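Side-chain contacts in cystathionine beta-lyase family protein, YNBB B.subtilis ortholog (Clostridium acetobutylicum, PDB 3HVY), which probably acts as a pyridoxal phosphate-dependent lyase on sulfur-containing amino acids, and has been linked to aluminium resistance: residues D[25-30]-D[315-320]; D[308-313]-D[416-421]; D[111-114]-D[118-121]. All coordinates share one frame; numbering follows the deposited sequence.

Contact 1. Residues D[25-30]-D[315-320]; sequences ERALND and MELAGF
Leu-317, on the last turn of helix 287-317, pushes one methyl group against Arg-26 and Ala-27 of helix 18-55, just before its own helix closes in a Schellman motif. The contact thus joins the long helix 18-55 near the N-terminus to the C-terminal end of the long helix that leads into the smaller domain of the fold type I (aspartate aminotransferase-like) pyridoxal phosphate enzymes. Almost everything goes through CD1 of Leu-317. It lies 3.5 Å from Arg-26 CB and 3.6 Å from Ala-27 N, so it sits close down on the first helix, with Ala-27 CB beside that nitrogen at 4.1 Å from Leu-317 CD1.

Arg-26 then folds back over the same methyl. Its chain bends at CG-CD (chi3 55°), which lays the guanidinium like a lid over Leu-317, with CD1 3.9 Å above the plane and over its centre. NH2 also approaches the second branch, CD2, at 3.8 Å. The flat group therefore offers its face to the hydrocarbon and keeps its edge for polar partners: in that plane, NH1 donates to water 1 at 2.9 Å, and the water in turn donates to Leu-317 O. Asp-30 and Leu-317 reach toward each other from opposite directions, but Asp-30 OD2 is engaged in a salt bridge with Arg-313.

Just past Leu-317 the helix ends in the Schellman motif. Gly-319 takes a positive phi of 110°, a backbone shape suited to glycine, and the chain turns back into the final turn. Two bonds close the motif: Gly-319 N donates to Glu-316 O, and Phe-320 N reaches Met-315 O at 3.0 Å.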
loop_
_atom_site.group_PDB
_atom_site.type_symbol
_atom_site.label_atom_id
_atom_site.label_comp_id
_atom_site.label_asym_id
_atom_site.label_seq_id
_atom_site.Cartn_x
_atom_site.Cartn_y
_atom_site.Cartn_z
ATOM N N GLU D 25 36.407 23.620 4.351
ATOM C CA GLU D 25 36.158 25.043 4.546
ATOM C C GLU D 25 36.480 25.801 3.259
ATOM O O GLU D 25 35.713 26.651 2.847
ATOM C CB GLU D 25 36.936 25.640 5.759
ATOM N N ARG D 26 37.609 25.496 2.623
ATOM C CA ARG D 26 37.988 26.202 1.406
ATOM C C ARG D 26 36.974 25.918 0.310
ATOM O O ARG D 26 36.462 26.828 -0.300
ATOM C CB ARG D 26 39.390 25.796 0.949
ATOM C CG ARG D 26 40.534 26.217 1.941
ATOM C CD ARG D 26 41.906 25.608 1.554
ATOM N NE ARG D 26 42.184 25.982 0.184
ATOM C CZ ARG D 26 42.866 25.272 -0.714
ATOM N NH1 ARG D 26 43.415 24.109 -0.405
ATOM N NH2 ARG D 26 42.994 25.750 -1.953
ATOM N N ALA D 27 36.657 24.647 0.092
ATOM C CA ALA D 27 35.713 24.256 -0.965
ATOM C C ALA D 27 34.350 24.930 -0.779
ATOM O O ALA D 27 33.740 25.441 -1.711
ATOM C CB ALA D 27 35.584 22.704 -1.019
ATOM N N LEU D 28 33.880 24.968 0.445
ATOM C CA LEU D 28 32.572 25.543 0.691
ATOM C C LEU D 28 32.585 27.016 0.312
ATOM O O LEU D 28 31.685 27.508 -0.391
ATOM C CB LEU D 28 32.135 25.314 2.139
ATOM C CG LEU D 28 30.628 25.503 2.370
ATOM C CD1 LEU D 28 29.839 24.347 1.678
ATOM C CD2 LEU D 28 30.286 25.585 3.879
ATOM N N ASN D 29 33.625 27.729 0.720
ATOM C CA ASN D 29 33.723 29.140 0.314
ATOM C C ASN D 29 33.808 29.291 -1.181
ATOM O O ASN D 29 33.221 30.161 -1.743
ATOM C CB ASN D 29 34.951 29.800 0.938
ATOM C CG ASN D 29 34.769 30.019 2.416
ATOM O OD1 ASN D 29 33.631 30.222 2.873
ATOM N ND2 ASN D 29 35.869 29.955 3.185
ATOM N N ASP D 30 34.590 28.446 -1.824
ATOM C CA ASP D 30 34.775 28.538 -3.259
ATOM C C ASP D 30 33.512 28.344 -4.051
ATOM O O ASP D 30 33.364 28.901 -5.147
ATOM C CB ASP D 30 35.808 27.502 -3.728
ATOM C CG ASP D 30 37.240 27.842 -3.320
ATOM O OD1 ASP D 30 37.476 28.966 -2.881
ATOM O OD2 ASP D 30 38.159 26.984 -3.489
HETATM N N MSE D 315 37.413 17.677 -4.349
HETATM C CA MSE D 315 38.317 16.644 -4.857
HETATM C C MSE D 315 39.438 17.338 -5.657
HETATM O O MSE D 315 40.583 16.904 -5.676
HETATM C CB MSE D 315 37.558 15.617 -5.700
HETATM C CG MSE D 315 36.461 14.860 -4.936
HETATM SE SE MSE D 315 37.158 13.969 -3.382
HETATM C CE MSE D 315 38.128 12.529 -4.260
ATOM N N GLU D 316 39.096 18.430 -6.327
ATOM C CA GLU D 316 40.099 19.232 -7.024
ATOM C C GLU D 316 41.117 19.867 -6.041
ATOM O O GLU D 316 42.335 19.801 -6.266
ATOM C CB GLU D 316 39.399 20.289 -7.841
ATOM C CG GLU D 316 40.247 21.293 -8.529
ATOM C CD GLU D 316 39.451 22.038 -9.548
ATOM O OE1 GLU D 316 38.568 22.844 -9.172
ATOM O OE2 GLU D 316 39.689 21.757 -10.726
ATOM N N LEU D 317 40.617 20.434 -4.940
ATOM C CA LEU D 317 41.496 20.929 -3.891
ATOM C C LEU D 317 42.441 19.831 -3.396
ATOM O O LEU D 317 43.594 20.096 -3.038
ATOM C CB LEU D 317 40.693 21.503 -2.730
ATOM C CG LEU D 317 39.846 22.721 -3.021
ATOM C CD1 LEU D 317 39.524 23.508 -1.742
ATOM C CD2 LEU D 317 40.589 23.588 -4.042
ATOM N N ALA D 318 41.972 18.590 -3.441
ATOM C CA ALA D 318 42.762 17.425 -3.051
ATOM C C ALA D 318 43.742 16.931 -4.121
ATOM O O ALA D 318 44.444 15.965 -3.887
ATOM C CB ALA D 318 41.813 16.271 -2.651
ATOM N N GLY D 319 43.724 17.524 -5.309
ATOM C CA GLY D 319 44.655 17.174 -6.375
ATOM C C GLY D 319 44.064 16.441 -7.569
ATOM O O GLY D 319 44.764 16.195 -8.519
ATOM N N PHE D 320 42.768 16.126 -7.551
ATOM C CA PHE D 320 42.185 15.323 -8.602
ATOM C C PHE D 320 41.616 16.132 -9.761
ATOM O O PHE D 320 41.016 17.216 -9.561
ATOM C CB PHE D 320 41.079 14.439 -8.019
ATOM C CG PHE D 320 41.563 13.429 -7.013
ATOM C CD1 PHE D 320 42.107 12.208 -7.444
ATOM C CD2 PHE D 320 41.509 13.690 -5.658
ATOM C CE1 PHE D 320 42.535 11.268 -6.541
ATOM C CE2 PHE D 320 41.961 12.762 -4.738
ATOM C CZ PHE D 320 42.473 11.553 -5.159
HETATM O O HOH W 1 44.438 22.545 -2.655
#

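Contact 2. Residues D[308-313]-D[416-421]; sequences AVFCAR and LGVLIA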
loop_
_atom_site.group_PDB
_atom_site.type_symbol
_atom_site.label_atom_id
_atom_site.label_comp_id
_atom_site.label_asym_id
_atom_site.label_seq_id
_atom_site.Cartn_x
_atom_site.Cartn_y
_atom_site.Cartn_z
ATOM N N ALA D 308 27.169 17.656 -6.137
ATOM C CA ALA D 308 28.076 17.384 -7.245
ATOM C C ALA D 308 29.192 18.490 -7.369
ATOM O O ALA D 308 30.385 18.211 -7.486
ATOM C CB ALA D 308 27.250 17.292 -8.572
ATOM N N VAL D 309 28.758 19.741 -7.297
ATOM C CA VAL D 309 29.609 20.928 -7.412
ATOM C C VAL D 309 30.577 21.032 -6.264
ATOM O O VAL D 309 31.732 21.344 -6.465
ATOM C CB VAL D 309 28.707 22.211 -7.570
ATOM C CG1 VAL D 309 29.517 23.511 -7.387
ATOM C CG2 VAL D 309 27.941 22.208 -8.957
ATOM N N PHE D 310 30.099 20.794 -5.038
ATOM C CA PHE D 310 30.980 20.748 -3.862
ATOM C C PHE D 310 31.974 19.582 -4.001
ATOM O O PHE D 310 33.177 19.717 -3.759
ATOM C CB PHE D 310 30.153 20.558 -2.591
ATOM C CG PHE D 310 30.978 20.278 -1.354
ATOM C CD1 PHE D 310 31.704 21.284 -0.741
ATOM C CD2 PHE D 310 31.086 18.995 -0.846
ATOM C CE1 PHE D 310 32.471 21.016 0.387
ATOM C CE2 PHE D 310 31.881 18.707 0.239
ATOM C CZ PHE D 310 32.572 19.720 0.872
ATOM N N CYS D 311 31.494 18.432 -4.423
ATOM C CA CYS D 311 32.421 17.307 -4.648
ATOM C C CYS D 311 33.539 17.675 -5.663
ATOM O O CYS D 311 34.728 17.418 -5.435
ATOM C CB CYS D 311 31.632 16.094 -5.134
ATOM S SG CYS D 311 32.668 14.652 -5.493
ATOM N N ALA D 312 33.143 18.203 -6.824
ATOM C CA ALA D 312 34.050 18.711 -7.843
ATOM C C ALA D 312 35.155 19.603 -7.243
ATOM O O ALA D 312 36.319 19.424 -7.545
ATOM C CB ALA D 312 33.240 19.537 -8.943
ATOM N N ARG D 313 34.765 20.606 -6.448
ATOM C CA ARG D 313 35.754 21.524 -5.893
ATOM C C ARG D 313 36.640 20.878 -4.854
ATOM O O ARG D 313 37.863 21.003 -4.946
ATOM C CB ARG D 313 35.156 22.793 -5.311
ATOM C CG ARG D 313 36.208 23.806 -4.906
ATOM C CD ARG D 313 37.203 24.085 -6.025
ATOM N NE ARG D 313 37.983 25.326 -5.781
ATOM C CZ ARG D 313 38.968 25.793 -6.553
ATOM N NH1 ARG D 313 39.379 25.149 -7.667
ATOM N NH2 ARG D 313 39.611 26.888 -6.166
ATOM N N LEU D 416 28.648 15.332 3.620
ATOM C CA LEU D 416 29.192 14.427 4.647
ATOM C C LEU D 416 29.770 13.163 4.009
ATOM O O LEU D 416 30.843 12.685 4.382
ATOM C CB LEU D 416 28.095 14.077 5.678
ATOM C CG LEU D 416 27.672 15.266 6.606
ATOM C CD1 LEU D 416 26.412 15.014 7.466
ATOM C CD2 LEU D 416 28.834 15.662 7.495
ATOM N N GLY D 417 29.065 12.660 3.016
ATOM C CA GLY D 417 29.509 11.484 2.287
ATOM C C GLY D 417 30.839 11.711 1.614
ATOM O O GLY D 417 31.728 10.864 1.699
ATOM N N VAL D 418 31.001 12.866 0.958
ATOM C CA VAL D 418 32.279 13.156 0.308
ATOM C C VAL D 418 33.422 13.271 1.314
ATOM O O VAL D 418 34.519 12.779 1.052
ATOM C CB VAL D 418 32.161 14.383 -0.619
ATOM C CG1 VAL D 418 33.558 14.821 -1.192
ATOM C CG2 VAL D 418 31.141 14.061 -1.698
ATOM N N LEU D 419 33.161 13.900 2.465
ATOM C CA LEU D 419 34.173 14.045 3.472
ATOM C C LEU D 419 34.565 12.665 4.003
ATOM O O LEU D 419 35.762 12.380 4.165
ATOM C CB LEU D 419 33.719 14.929 4.633
ATOM C CG LEU D 419 33.289 16.358 4.316
ATOM C CD1 LEU D 419 32.967 17.102 5.634
ATOM C CD2 LEU D 419 34.353 17.107 3.464
ATOM N N ILE D 420 33.571 11.816 4.253
ATOM C CA ILE D 420 33.859 10.478 4.721
ATOM C C ILE D 420 34.659 9.730 3.670
ATOM O O ILE D 420 35.705 9.185 3.958
ATOM C CB ILE D 420 32.576 9.697 5.078
ATOM C CG1 ILE D 420 31.977 10.292 6.337
ATOM C CG2 ILE D 420 32.879 8.213 5.294
ATOM C CD1 ILE D 420 30.481 9.958 6.525
ATOM N N ALA D 421 34.203 9.758 2.435
ATOM C CA ALA D 421 34.931 9.101 1.370
ATOM C C ALA D 421 36.365 9.666 1.177
ATOM O O ALA D 421 37.341 8.910 1.045
ATOM C CB ALA D 421 34.126 9.186 0.076
#
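The carbonyl O of Leu-419, whose side chain reaches across to Phe-310, accepts a hydrogen bond from the hydroxyl OG of Ser-423, one turn further along. Leu-419 belongs to helix 411-422, which packs beside helix 287-317 in the helical layer on the antiparallel sheet of the smaller, C-terminal domain. Between the helices themselves the contact is apolar and buried. Their short segments run in nearly the same direction, at a crossing angle of -27°, with the axes 10.3 Å apart, and the helices meet through side chains.

Phe-310 leans out from the first helix with CG anti to its N (chi1 171°), which carries the ring across to the second. Its far corner, CZ, meets Leu-419 CD2 at 4.1 Å; the methyl lies at the ring edge, near the ring plane, and the two side chains cross at about a right angle. Leu-419 leaves its helix without aiming at the partner, and only its end comes near. Val-418 points more directly across, and its CB faces Phe-310 CE2 at 4.4 Å, obliquely to the ring.

One residue along the first helix, Cys-311 meets Val-418, and here the backbones come closest. The valine uses one methyl, CG2, for both atoms of the cysteine side chain. Cys-311 also touches Gln-335 and Ile-337 of strand 334-338, so helix, helix and sheet meet around it, while Phe-310 also packs on helix 18-55. Val-418 CG2 ends 4.0 Å from Cys-311 CB and 4.1 Å from SG.

Contact 3. Residues D[111-114]-D[118-121]; sequences GNLR and TMMS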
loop_
_atom_site.group_PDB
_atom_site.type_symbol
_atom_site.label_atom_id
_atom_site.label_comp_id
_atom_site.label_asym_id
_atom_site.label_seq_id
_atom_site.Cartn_x
_atom_site.Cartn_y
_atom_site.Cartn_z
ATOM N N GLY D 111 8.037 2.275 -29.943
ATOM C CA GLY D 111 6.759 2.773 -30.401
ATOM C C GLY D 111 6.784 3.622 -31.650
ATOM O O GLY D 111 5.806 3.631 -32.432
ATOM N N ASN D 112 7.898 4.312 -31.858
ATOM C CA ASN D 112 8.027 5.281 -32.939
ATOM C C ASN D 112 8.886 4.838 -34.102
ATOM O O ASN D 112 9.295 5.639 -34.930
ATOM C CB ASN D 112 8.452 6.625 -32.327
ATOM C CG ASN D 112 7.291 7.319 -31.601
ATOM O OD1 ASN D 112 6.382 7.768 -32.261
ATOM N ND2 ASN D 112 7.291 7.360 -30.226
ATOM N N LEU D 113 9.117 3.533 -34.185
ATOM C CA LEU D 113 9.926 2.930 -35.234
ATOM C C LEU D 113 9.238 1.685 -35.778
ATOM O O LEU D 113 8.537 0.975 -35.061
ATOM C CB LEU D 113 11.318 2.538 -34.715
ATOM C CG LEU D 113 12.197 3.769 -34.463
ATOM C CD1 LEU D 113 13.339 3.447 -33.505
ATOM C CD2 LEU D 113 12.671 4.429 -35.769
ATOM N N ARG D 114 9.478 1.429 -37.057
ATOM C CA ARG D 114 8.920 0.293 -37.773
ATOM C C ARG D 114 9.995 -0.354 -38.648
ATOM O O ARG D 114 11.071 0.219 -38.893
ATOM C CB ARG D 114 7.753 0.744 -38.668
ATOM C CG ARG D 114 6.570 1.378 -37.893
ATOM C CD ARG D 114 5.804 0.404 -37.014
ATOM N NE ARG D 114 4.568 1.045 -36.541
ATOM C CZ ARG D 114 4.436 1.729 -35.409
ATOM N NH1 ARG D 114 5.446 1.861 -34.587
ATOM N NH2 ARG D 114 3.266 2.288 -35.091
ATOM N N THR D 118 15.171 3.741 -40.000
ATOM C CA THR D 118 16.474 3.882 -39.358
ATOM C C THR D 118 16.424 4.814 -38.160
ATOM O O THR D 118 15.818 5.884 -38.222
ATOM C CB THR D 118 17.527 4.382 -40.313
ATOM O OG1 THR D 118 17.609 3.506 -41.436
ATOM C CG2 THR D 118 18.883 4.457 -39.603
HETATM N N MSE D 119 17.050 4.376 -37.067
HETATM C CA MSE D 119 17.263 5.161 -35.850
HETATM C C MSE D 119 18.721 5.636 -35.865
HETATM O O MSE D 119 19.629 4.870 -36.197
HETATM C CB MSE D 119 17.060 4.291 -34.604
HETATM C CG MSE D 119 17.434 4.952 -33.325
HETATM SE SE MSE D 119 17.378 3.705 -31.794
HETATM C CE MSE D 119 18.261 4.889 -30.467
HETATM N N MSE D 120 18.955 6.889 -35.481
HETATM C CA MSE D 120 20.311 7.406 -35.516
HETATM C C MSE D 120 20.664 8.095 -34.233
HETATM O O MSE D 120 19.982 9.053 -33.821
HETATM C CB MSE D 120 20.535 8.337 -36.721
HETATM C CG MSE D 120 22.006 8.889 -36.821
HETATM SE SE MSE D 120 22.417 9.867 -38.432
HETATM C CE MSE D 120 21.143 11.324 -38.149
ATOM N N SER D 121 21.694 7.568 -33.575
ATOM C CA SER D 121 22.217 8.149 -32.347
ATOM C C SER D 121 23.293 9.165 -32.756
ATOM O O SER D 121 24.182 8.851 -33.557
ATOM C CB SER D 121 22.837 7.092 -31.424
ATOM O OG SER D 121 21.847 6.290 -30.828
#
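Leu-113 and Met-119, a selenomethionine, meet in the alpha/beta large domain of the fold type I enzymes, where helix 101-111 leads through a loop into strand 118-121 of the mixed sheet. The touching atoms are few: Leu-113 CD1 rests 4.0 Å from Met-119 CB, and the other branch, CD2, stays 4.2 Å from Thr-118 O. The two side chains cross at about a right angle. With CG anti to the backbone N (chi1 172°) and an extended chain beyond, Met-119 carries its tip away from the leucine, which therefore meets the root of the methionine and not its selenium.

One layer out, Leu-179 of the neighbouring strand 177-183 packs on both residues, and Val-150 adds to the wall against Leu-113. The strand is fixed on its two sides by backbone bonds, Met-119 with Lys-151 and Lys-153, and Thr-118 with Ser-176 and Lys-178; Thr-118 OG1 is also bonded to Ser-176 OG.

In the loop, Arg-114 curls back over its own backbone. NH1 donates to two carbonyls at once, and both acceptors lie in the guanidinium plane although the nitrogen sits above each carbonyl plane. NH2 makes a salt bridge with Glu-147 of the third subunit, so the loop is also tied into the assembly. Of the two NH1 bonds, that to Gly-111 O is short at 2.8 Å, and the one to Leu-113 O is longer at 3.3 Å.

Overall arrangement
Contacts 1 and 2 are neighbours, their centres 9 Å apart, and share helix 287-317: one uses its C-terminal end, the other the turns just before. They touch directly, with Ala-27 CB 3.8 Å from Phe-310 CE1, so helices 18-55, 287-317 and 411-422 form one packed group. Along the chain their segments alternate, 25-30, 308-313, 315-320, 416-421, bringing N-terminal and C-terminal parts together. Contact 3 falls between the first two of these in sequence but lies on the opposite side of the chain's centre, about 44 Å from contact 1 and 40 Å from contact 2 between centres. It belongs to the sheet whose strand 237-241 precedes Lys-244, the lysine carrying pyridoxal phosphate.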